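Cog5 (Kluyveromyces lactis, PDB 4U6U) probably helps tether vesicles at the Golgi before fusion, as a subunit of the conserved oligomeric Golgi complex that pairs with Cog7. Local coordinates at residues N121-E125 against S188-L192. The protein carries 7 engineered substitutions. Residue numbers count along the deposited sequence, not the author numbering.
Sequences NLKME and SILTL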
loop_
_atom_site.group_PDB
_atom_site.type_symbol
_atom_site.label_atom_id
_atom_site.label_comp_id
_atom_site.label_asym_id
_atom_site.label_seq_id
_atom_site.Cartn_x
_atom_site.Cartn_y
_atom_site.Cartn_z
ATOM N N ASN B 121 -6.650 -3.768 -21.746
ATOM C CA ASN B 121 -7.399 -4.995 -22.073
ATOM C C ASN B 121 -6.575 -6.152 -22.628
ATOM O O ASN B 121 -6.895 -7.309 -22.362
ATOM C CB ASN B 121 -8.520 -4.691 -23.079
ATOM C CG ASN B 121 -9.800 -4.192 -22.420
ATOM O OD1 ASN B 121 -9.852 -3.959 -21.209
ATOM N ND2 ASN B 121 -10.851 -4.038 -23.224
ATOM N N LEU B 122 -5.531 -5.834 -23.396
ATOM C CA LEU B 122 -4.604 -6.822 -23.952
ATOM C C LEU B 122 -3.724 -7.396 -22.864
ATOM O O LEU B 122 -3.720 -8.604 -22.627
ATOM C CB LEU B 122 -3.713 -6.204 -25.039
ATOM C CG LEU B 122 -4.169 -6.125 -26.498
ATOM C CD1 LEU B 122 -5.209 -5.024 -26.727
ATOM C CD2 LEU B 122 -2.956 -5.940 -27.401
ATOM N N LYS B 123 -2.968 -6.507 -22.220
ATOM C CA LYS B 123 -2.088 -6.865 -21.118
ATOM C C LYS B 123 -2.875 -7.610 -20.052
ATOM O O LYS B 123 -2.331 -8.452 -19.339
ATOM C CB LYS B 123 -1.438 -5.627 -20.502
ATOM C CG LYS B 123 -1.142 -4.499 -21.465
ATOM C CD LYS B 123 0.257 -4.558 -22.038
ATOM C CE LYS B 123 0.765 -3.160 -22.352
ATOM N NZ LYS B 123 0.978 -2.357 -21.107
ATOM N N MET B 124 -4.149 -7.253 -19.930
ATOM C CA MET B 124 -5.074 -7.926 -19.028
ATOM C C MET B 124 -5.081 -9.440 -19.208
ATOM O O MET B 124 -5.212 -10.170 -18.232
ATOM C CB MET B 124 -6.486 -7.375 -19.199
ATOM C CG MET B 124 -7.404 -7.854 -18.104
ATOM S SD MET B 124 -7.032 -7.028 -16.541
ATOM C CE MET B 124 -7.070 -8.467 -15.489
ATOM N N GLU B 125 -5.039 -9.908 -20.453
ATOM C CA GLU B 125 -4.947 -11.349 -20.714
ATOM C C GLU B 125 -3.500 -11.808 -20.996
ATOM O O GLU B 125 -3.120 -12.918 -20.633
ATOM C CB GLU B 125 -5.878 -11.757 -21.861
ATOM C CG GLU B 125 -7.361 -11.793 -21.468
ATOM C CD GLU B 125 -7.844 -13.193 -21.077
ATOM O OE1 GLU B 125 -8.799 -13.287 -20.275
ATOM O OE2 GLU B 125 -7.279 -14.193 -21.573
ATOM N N SER B 188 -12.856 -8.299 -19.205
ATOM C CA SER B 188 -11.611 -7.806 -18.613
ATOM C C SER B 188 -11.769 -7.671 -17.112
ATOM O O SER B 188 -10.826 -7.872 -16.356
ATOM C CB SER B 188 -11.214 -6.453 -19.212
ATOM O OG SER B 188 -10.258 -6.609 -20.245
ATOM N N ILE B 189 -12.979 -7.325 -16.693
ATOM C CA ILE B 189 -13.312 -7.191 -15.284
ATOM C C ILE B 189 -13.495 -8.564 -14.646
ATOM O O ILE B 189 -13.149 -8.772 -13.476
ATOM C CB ILE B 189 -14.570 -6.321 -15.105
ATOM C CG1 ILE B 189 -14.241 -4.889 -15.519
ATOM C CG2 ILE B 189 -15.078 -6.344 -13.671
ATOM C CD1 ILE B 189 -15.306 -3.916 -15.190
ATOM N N LEU B 190 -14.017 -9.504 -15.432
ATOM C CA LEU B 190 -14.201 -10.877 -14.972
ATOM C C LEU B 190 -12.836 -11.444 -14.617
ATOM O O LEU B 190 -12.661 -12.068 -13.565
ATOM C CB LEU B 190 -14.902 -11.722 -16.052
ATOM C CG LEU B 190 -15.230 -13.210 -15.859
ATOM C CD1 LEU B 190 -14.102 -14.098 -16.363
ATOM C CD2 LEU B 190 -15.558 -13.532 -14.406
ATOM N N THR B 191 -11.867 -11.198 -15.494
ATOM C CA THR B 191 -10.519 -11.706 -15.296
ATOM C C THR B 191 -9.688 -10.870 -14.313
ATOM O O THR B 191 -8.679 -11.352 -13.834
ATOM C CB THR B 191 -9.747 -11.831 -16.647
ATOM O OG1 THR B 191 -9.327 -10.539 -17.102
ATOM C CG2 THR B 191 -10.612 -12.492 -17.719
ATOM N N LEU B 192 -10.090 -9.633 -14.017
ATOM C CA LEU B 192 -9.373 -8.822 -13.018
ATOM C C LEU B 192 -9.686 -9.249 -11.593
ATOM O O LEU B 192 -8.828 -9.219 -10.707
ATOM C CB LEU B 192 -9.682 -7.328 -13.171
ATOM C CG LEU B 192 -8.977 -6.455 -12.114
ATOM C CD1 LEU B 192 -7.470 -6.586 -12.241
ATOM C CD2 LEU B 192 -9.367 -4.987 -12.149
#
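Met-124 lays its side chain over one face of helix 175-192, at a helix-helix contact within the all-helical C-terminal region of Cog5. From the short helix 122-126 its CA-to-CB bond points toward the partner; Met-124 CG passes 3.8 Å from Ser-188 OG and 3.5 Å from Thr-191 OG1, and Met-124 CE ends 3.4 Å from Leu-192 CA and 3.7 Å from Leu-192 CB. Ser-188, Thr-191 and Leu-192 follow i, i+3, i+4 spacing and so share one side of the helix, while Ile-189 points away and packs on helices 143-167 and 220-241. Beside the methionine, Asn-121, which has positive phi at the turn after helix 92-118, accepts a weak hydrogen bond on OD1 from Ser-188 OG (2.8 Å). The stronger partner of Asn-121 OD1 is Lys-157, and Asn-121 ND2 hydrogen-bonds to Asn-185, tying this turn to two helices. Thr-191 turns its hydroxyl back onto its own helix, Thr-191 OG1 donating to Ser-188 O at 3.1 Å, and Thr-191 CG2 lies 3.2 Å from Glu-125 OE1.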